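Local coordinates for conserved hypothetical protein (Xanthomonas campestris, PDB 1TTZ) that is of unknown function but probably acts as a small glutaredoxin-like thiol-disulfide redox protein, at residues A[4-9]-A[38-43]; A[16-21]-A[27-32]; A[49-54]-A[61-66]. All blocks are in the same frame, centred on the assembly; numbering follows the deposited sequence.

Contact 1: A[4-9]-A[38-43]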
# COMPACT_ATOMS: atom_id res chain seq x y z
N THR A 4 1.11 5.13 3.86
CA THR A 4 0.21 5.66 2.85
C THR A 4 -0.10 4.49 1.94
O THR A 4 0.81 3.89 1.36
CB THR A 4 0.85 6.78 2.00
OG1 THR A 4 1.34 7.82 2.86
CG2 THR A 4 -0.17 7.37 1.04
N LEU A 5 -1.37 4.13 1.82
CA LEU A 5 -1.76 3.04 0.95
C LEU A 5 -2.41 3.60 -0.31
O LEU A 5 -3.53 4.10 -0.27
CB LEU A 5 -2.74 2.09 1.64
CG LEU A 5 -3.28 0.99 0.69
CD1 LEU A 5 -2.16 -0.01 0.39
CD2 LEU A 5 -4.47 0.27 1.32
N TYR A 6 -1.69 3.54 -1.42
CA TYR A 6 -2.25 4.01 -2.67
C TYR A 6 -3.09 2.86 -3.22
O TYR A 6 -2.61 1.74 -3.37
CB TYR A 6 -1.15 4.40 -3.66
CG TYR A 6 -0.39 5.64 -3.24
CD1 TYR A 6 0.83 5.54 -2.58
CD2 TYR A 6 -0.92 6.91 -3.47
CE1 TYR A 6 1.52 6.69 -2.16
CE2 TYR A 6 -0.24 8.06 -3.05
CZ TYR A 6 0.97 7.94 -2.40
OH TYR A 6 1.65 9.07 -2.01
N GLN A 7 -4.36 3.15 -3.49
CA GLN A 7 -5.25 2.15 -4.04
C GLN A 7 -6.28 2.79 -4.95
O GLN A 7 -6.32 4.01 -5.11
CB GLN A 7 -5.95 1.37 -2.92
CG GLN A 7 -6.83 2.18 -1.98
CD GLN A 7 -7.52 1.32 -0.93
OE1 GLN A 7 -8.19 0.34 -1.25
NE2 GLN A 7 -7.34 1.68 0.34
N ARG A 8 -7.10 1.96 -5.59
CA ARG A 8 -8.15 2.46 -6.47
C ARG A 8 -9.44 1.83 -5.99
O ARG A 8 -9.42 0.79 -5.33
CB ARG A 8 -7.88 2.07 -7.93
CG ARG A 8 -7.98 0.58 -8.19
CD ARG A 8 -8.16 0.24 -9.67
NE ARG A 8 -6.97 0.48 -10.48
CZ ARG A 8 -6.70 1.63 -11.08
NH1 ARG A 8 -7.53 2.67 -10.96
NH2 ARG A 8 -5.59 1.75 -11.81
N ASP A 9 -10.57 2.46 -6.31
CA ASP A 9 -11.87 1.94 -5.90
C ASP A 9 -12.22 0.68 -6.68
O ASP A 9 -11.80 0.50 -7.82
CB ASP A 9 -12.96 2.99 -6.11
CG ASP A 9 -12.92 4.08 -5.06
OD1 ASP A 9 -13.04 3.76 -3.86
OD2 ASP A 9 -12.76 5.27 -5.44
N ALA A 38 -4.94 12.19 -12.30
CA ALA A 38 -4.16 11.78 -13.45
C ALA A 38 -2.72 11.44 -13.09
O ALA A 38 -2.19 10.42 -13.52
CB ALA A 38 -4.18 12.86 -14.52
N ALA A 39 -2.09 12.29 -12.28
CA ALA A 39 -0.70 12.06 -11.87
C ALA A 39 -0.53 10.76 -11.09
O ALA A 39 0.41 9.99 -11.34
CB ALA A 39 -0.21 13.25 -11.05
N LEU A 40 -1.42 10.51 -10.14
CA LEU A 40 -1.35 9.30 -9.34
C LEU A 40 -1.70 8.09 -10.20
O LEU A 40 -1.15 7.00 -10.01
CB LEU A 40 -2.30 9.38 -8.14
CG LEU A 40 -1.89 10.39 -7.07
CD1 LEU A 40 -2.95 10.44 -5.97
CD2 LEU A 40 -0.54 9.98 -6.49
N GLU A 41 -2.62 8.28 -11.14
CA GLU A 41 -3.02 7.21 -12.03
C GLU A 41 -1.85 6.73 -12.88
O GLU A 41 -1.65 5.53 -13.04
CB GLU A 41 -4.15 7.67 -12.96
CG GLU A 41 -5.52 7.16 -12.57
CD GLU A 41 -5.66 5.66 -12.73
OE1 GLU A 41 -6.67 5.10 -12.26
OE2 GLU A 41 -4.77 5.04 -13.34
N SER A 42 -1.08 7.67 -13.42
CA SER A 42 0.04 7.30 -14.28
C SER A 42 1.19 6.69 -13.48
O SER A 42 1.89 5.80 -13.97
CB SER A 42 0.55 8.52 -15.05
OG SER A 42 1.18 9.45 -14.18
N ALA A 43 1.36 7.16 -12.25
CA ALA A 43 2.42 6.67 -11.38
C ALA A 43 2.11 5.34 -10.70
O ALA A 43 3.01 4.52 -10.52
CB ALA A 43 2.73 7.72 -10.31

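Contact 2: A[16-21]-A[27-32]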
# COMPACT_ATOMS: atom_id res chain seq x y z
N GLN A 16 -7.36 -6.68 -0.35
CA GLN A 16 -6.45 -7.64 0.25
C GLN A 16 -5.28 -6.95 0.94
O GLN A 16 -4.78 -7.43 1.96
CB GLN A 16 -5.91 -8.61 -0.79
CG GLN A 16 -6.93 -9.54 -1.41
CD GLN A 16 -6.30 -10.49 -2.42
OE1 GLN A 16 -5.82 -11.56 -2.07
NE2 GLN A 16 -6.28 -10.08 -3.68
N ALA A 17 -4.84 -5.82 0.39
CA ALA A 17 -3.74 -5.07 0.99
C ALA A 17 -4.23 -4.57 2.34
O ALA A 17 -3.50 -4.60 3.33
CB ALA A 17 -3.35 -3.90 0.10
N VAL A 18 -5.47 -4.12 2.39
CA VAL A 18 -6.04 -3.63 3.63
C VAL A 18 -5.98 -4.71 4.71
O VAL A 18 -5.64 -4.43 5.86
CB VAL A 18 -7.51 -3.18 3.42
CG1 VAL A 18 -8.13 -2.78 4.76
CG2 VAL A 18 -7.56 -2.02 2.44
N GLU A 19 -6.29 -5.95 4.33
CA GLU A 19 -6.26 -7.06 5.29
C GLU A 19 -4.82 -7.39 5.68
O GLU A 19 -4.57 -7.79 6.82
CB GLU A 19 -6.93 -8.30 4.70
CG GLU A 19 -8.35 -8.07 4.22
CD GLU A 19 -9.16 -9.35 4.09
OE1 GLU A 19 -8.64 -10.35 3.55
OE2 GLU A 19 -10.33 -9.35 4.52
N ALA A 20 -3.89 -7.23 4.75
CA ALA A 20 -2.49 -7.51 5.03
C ALA A 20 -2.00 -6.53 6.09
O ALA A 20 -1.21 -6.88 6.96
CB ALA A 20 -1.66 -7.37 3.76
N LEU A 21 -2.46 -5.28 6.01
CA LEU A 21 -2.08 -4.27 6.98
C LEU A 21 -2.58 -4.64 8.37
O LEU A 21 -1.91 -4.38 9.36
CB LEU A 21 -2.64 -2.90 6.57
CG LEU A 21 -1.87 -2.29 5.40
CD1 LEU A 21 -2.73 -1.30 4.65
CD2 LEU A 21 -0.60 -1.65 5.92
N GLY A 27 1.14 -0.33 11.69
CA GLY A 27 0.49 0.69 12.49
C GLY A 27 -0.65 1.40 11.80
O GLY A 27 -1.51 0.79 11.15
N ALA A 28 -0.65 2.72 11.94
CA ALA A 28 -1.67 3.56 11.33
C ALA A 28 -1.34 3.70 9.86
O ALA A 28 -0.18 3.67 9.47
CB ALA A 28 -1.67 4.93 12.00
N PHE A 29 -2.36 3.83 9.03
CA PHE A 29 -2.13 4.04 7.61
C PHE A 29 -3.31 4.83 7.06
O PHE A 29 -4.41 4.76 7.61
CB PHE A 29 -1.99 2.71 6.85
CG PHE A 29 -3.27 1.97 6.66
CD1 PHE A 29 -3.73 1.07 7.62
CD2 PHE A 29 -4.03 2.16 5.50
CE1 PHE A 29 -4.93 0.36 7.43
CE2 PHE A 29 -5.23 1.47 5.30
CZ PHE A 29 -5.68 0.57 6.27
N PHE A 30 -3.06 5.59 6.00
CA PHE A 30 -4.13 6.37 5.38
C PHE A 30 -4.17 6.05 3.90
O PHE A 30 -3.14 5.96 3.24
CB PHE A 30 -3.87 7.87 5.58
CG PHE A 30 -3.97 8.31 7.00
CD1 PHE A 30 -5.20 8.25 7.68
CD2 PHE A 30 -2.84 8.75 7.69
CE1 PHE A 30 -5.29 8.63 9.02
CE2 PHE A 30 -2.93 9.13 9.03
CZ PHE A 30 -4.16 9.07 9.69
N SER A 31 -5.38 5.88 3.38
CA SER A 31 -5.57 5.56 1.98
C SER A 31 -5.64 6.80 1.10
O SER A 31 -6.21 7.81 1.49
CB SER A 31 -6.86 4.75 1.78
OG SER A 31 -6.72 3.43 2.25
N VAL A 32 -5.04 6.70 -0.07
CA VAL A 32 -5.08 7.76 -1.06
C VAL A 32 -5.55 7.05 -2.32
O VAL A 32 -4.87 6.17 -2.83
CB VAL A 32 -3.69 8.39 -1.31
CG1 VAL A 32 -3.76 9.37 -2.47
CG2 VAL A 32 -3.22 9.11 -0.07

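Contact 3: A[49-54]-A[61-66]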
# COMPACT_ATOMS: atom_id res chain seq x y z
N PRO A 49 -2.43 -2.32 -5.33
CA PRO A 49 -2.09 -1.51 -4.16
C PRO A 49 -0.59 -1.35 -3.92
O PRO A 49 0.19 -2.30 -4.10
CB PRO A 49 -2.77 -2.25 -3.03
CG PRO A 49 -2.61 -3.68 -3.46
CD PRO A 49 -3.01 -3.61 -4.91
N VAL A 50 -0.19 -0.15 -3.50
CA VAL A 50 1.21 0.15 -3.21
C VAL A 50 1.30 0.84 -1.86
O VAL A 50 0.55 1.77 -1.58
CB VAL A 50 1.81 1.09 -4.28
CG1 VAL A 50 3.21 1.53 -3.85
CG2 VAL A 50 1.87 0.40 -5.62
N LEU A 51 2.21 0.38 -1.01
CA LEU A 51 2.41 0.96 0.31
C LEU A 51 3.64 1.86 0.31
O LEU A 51 4.68 1.49 -0.25
CB LEU A 51 2.59 -0.13 1.36
CG LEU A 51 1.34 -0.61 2.10
CD1 LEU A 51 1.67 -1.88 2.87
CD2 LEU A 51 0.85 0.49 3.05
N ARG A 52 3.54 3.03 0.92
CA ARG A 52 4.67 3.95 0.98
C ARG A 52 4.85 4.41 2.42
O ARG A 52 3.88 4.77 3.08
CB ARG A 52 4.40 5.14 0.06
CG ARG A 52 5.53 6.15 -0.06
CD ARG A 52 5.06 7.40 -0.80
NE ARG A 52 6.08 8.45 -0.86
CZ ARG A 52 7.02 8.52 -1.80
NH1 ARG A 52 7.90 9.51 -1.77
NH2 ARG A 52 7.08 7.62 -2.77
N ASP A 53 6.08 4.38 2.93
CA ASP A 53 6.30 4.82 4.30
C ASP A 53 6.85 6.25 4.34
O ASP A 53 7.15 6.84 3.31
CB ASP A 53 7.23 3.85 5.06
CG ASP A 53 8.66 3.87 4.57
OD1 ASP A 53 9.03 4.76 3.77
OD2 ASP A 53 9.43 2.98 5.00
N PRO A 54 6.96 6.83 5.55
CA PRO A 54 7.46 8.20 5.69
C PRO A 54 8.79 8.45 4.96
O PRO A 54 8.98 9.51 4.38
CB PRO A 54 7.58 8.36 7.21
CG PRO A 54 6.44 7.52 7.71
CD PRO A 54 6.55 6.27 6.86
N TRP A 61 2.30 -4.44 -4.65
CA TRP A 61 1.57 -5.70 -4.59
C TRP A 61 2.27 -6.65 -5.57
O TRP A 61 2.82 -6.21 -6.58
CB TRP A 61 0.12 -5.48 -5.02
CG TRP A 61 -0.71 -6.71 -4.90
CD1 TRP A 61 -1.06 -7.57 -5.90
CD2 TRP A 61 -1.25 -7.25 -3.69
NE1 TRP A 61 -1.80 -8.61 -5.39
CE2 TRP A 61 -1.94 -8.44 -4.03
CE3 TRP A 61 -1.24 -6.84 -2.35
CZ2 TRP A 61 -2.60 -9.22 -3.08
CZ3 TRP A 61 -1.89 -7.62 -1.40
CH2 TRP A 61 -2.56 -8.79 -1.77
N PRO A 62 2.27 -7.96 -5.28
CA PRO A 62 1.67 -8.63 -4.13
C PRO A 62 2.55 -8.69 -2.89
O PRO A 62 3.77 -8.70 -2.97
CB PRO A 62 1.41 -10.03 -4.67
CG PRO A 62 2.65 -10.27 -5.47
CD PRO A 62 2.80 -8.96 -6.24
N PHE A 63 1.89 -8.72 -1.74
CA PHE A 63 2.56 -8.85 -0.46
C PHE A 63 1.63 -9.45 0.58
O PHE A 63 0.49 -9.01 0.73
CB PHE A 63 3.12 -7.51 0.05
CG PHE A 63 2.13 -6.36 0.02
CD1 PHE A 63 2.22 -5.38 -0.97
CD2 PHE A 63 1.18 -6.20 1.03
CE1 PHE A 63 1.38 -4.26 -0.95
CE2 PHE A 63 0.33 -5.09 1.06
CZ PHE A 63 0.44 -4.11 0.07
N ASP A 64 2.10 -10.49 1.26
CA ASP A 64 1.31 -11.12 2.31
C ASP A 64 1.78 -10.57 3.66
O ASP A 64 2.71 -9.75 3.71
CB ASP A 64 1.48 -12.64 2.28
CG ASP A 64 2.93 -13.07 2.29
OD1 ASP A 64 3.78 -12.31 2.81
OD2 ASP A 64 3.22 -14.18 1.78
N ALA A 65 1.15 -11.01 4.74
CA ALA A 65 1.49 -10.54 6.08
C ALA A 65 2.98 -10.61 6.40
O ALA A 65 3.56 -9.64 6.89
CB ALA A 65 0.69 -11.30 7.12
N PRO A 66 3.62 -11.77 6.15
CA PRO A 66 5.05 -11.83 6.47
C PRO A 66 5.95 -10.89 5.66
O PRO A 66 6.93 -10.35 6.18
CB PRO A 66 5.39 -13.31 6.27
CG PRO A 66 4.36 -13.79 5.31
CD PRO A 66 3.11 -13.10 5.78

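Contact 1: A[4-9]-A[38-43]
In this thioredoxin-type fold, one side of the sheet is met here by the short helix 38-44: Y6, on the central strand 3-7, touches L40, and R8, just beyond the strand's end, bridges to E41. The two pairs are of different chemistry. The apolar one is slight, with the CE2 corner of the Y6 ring 4.0 Å from L40 CD2 and the side chains crossing at about a right angle. Y6 also stacks on the ring of Y44, and L40 reaches V32 and I34, so the pair belongs to a wider apolar patch between helix and sheet.

The charged pair is the closer one. R8 NH1 donates to E41 OE1 over 2.9 Å in an almost straight bond (172° at the hydrogen). OE1 lies in the guanidinium plane and is approached on its syn side, somewhat out of the carboxylate plane; the guanidinium and carboxylate planes stand 26° apart. Both chains bend to meet: R8 turns at chi3 (70°), and E41 folds at chi2. R8 NH2 is held as well by the carbonyl of G45, and NH1 has a long, weak ion pair with D35; together these partners should restrain rotation of the guanidinium. The R8 side chain also touches the CxxC sequence at the start of helix 12-23, which places the bridge beside the probable redox site. Back at the ring, T4 CG2 sits 3.6 Å above the Y6 plane, offset toward the rim.

Contact 2: A[16-21]-A[27-32]
The 2.9 Å bond from A20 N to Q16 O and the next one along, L21 N to A17 O at 3.0 Å, fix the helical turn from which L21 and V18 reach F29. Between helix and strand the contact itself is entirely apolar, and one methyl group does most of the work. L21 CD1 stands over the middle of the F29 ring, 3.6 Å from the centroid and only 3° off the ring normal. This is a CH-pi contact with the methyl perched squarely on the face, so that all six ring carbons lie at nearly equal range, CE2 at 3.8 Å from CD1 being among the nearest. L21 CB adds a looser touch on CE1 of F29, at 4.1 Å.

F29 carries its CG between the backbone N and the carbonyl carbon (chi1 74°), a turn that sends the ring from the strand toward the helix and lays a face against L21. V18 contributes less: its CG1 comes up obliquely to F29 CZ at 4.4 Å, at the far end of the ring.

The pairing belongs to the beta-alpha-beta unit of strand 3-7, helix 12-23 and strand 29-33, in which the helix lies against the two parallel strands it connects. F29 and L21 both also touch L3, and the backbone of F30 bonds to L3 and L5 on the central strand. Beyond the unit, A20 and L21 rest on L68, so helix 12-23 is packed between strand 29-33 and the C-terminal helix 65-73.

Contact 3: A[49-54]-A[61-66]
P49 and W61 meet obliquely, CG and CD of the proline ring against CB and the six-membered ring of the tryptophan, while L51 and F63 cross at about a right angle. These two pairs join strand 50-52 to the loop leading into helix 65-73. P49 CG lies 3.6 Å from W61 CE3, and P49 CD is equally close to W61 CB, at 3.6 Å. The W61 side chain leaves the backbone with CG opposite the backbone N (chi1 -177°), so that, after starting toward the strand, the indole runs past the proline and its far end leads away. F63 takes another course: its ring points at the strand, and CZ meets L51 CD1 at 3.8 Å. The same ring is covered on one face by W61, whose CE3 lies 3.8 Å above the plane of F63, over its centre. W61 CE3 thus touches both P49 and F63, making a compact cluster of proline, indole and phenyl.

Helix 12-23 closes over this cluster: A17 touches both P49 and F63, Q16 touches W61, and L21 packs on L51. P49 follows a cis peptide bond and leads into the strand, as does the cis-proline that faces the CxxC helix in thioredoxin-fold proteins, and its side chain indeed touches L13, between the two cysteines of that sequence.

The single polar link is W61 N to P49 O, 3.1 Å. The nitrogen sits almost in line with the carbonyl (174° at the oxygen), yet the bond is bent at the hydrogen, to 136°. It extends the antiparallel pairing of L51 with L59 by a step, so a bent backbone bond and apolar contacts with the proline ring together position the cis-proline, consistent with its place beside the probable redox site.

All three contacts are built on one four-stranded mixed sheet. Contact 2 is nested inside the loop that contact 1 closes, and contact 3 follows both along the chain. Strand 3-7 ties them together: its backbone probably bonds to F30 and V32 of contact 2 and to V50 and R52 of contact 3. The centres of contacts 2 and 3 are about 8 Å apart, sharing the core between helix 12-23 and the sheet. Contact 1 lies about 14 Å from the centre of each, near the surface, where helix 38-44 meets the sheet. Contacts 1 and 3 both reach the CxxC sequence, so both lie beside what is probably the redox site.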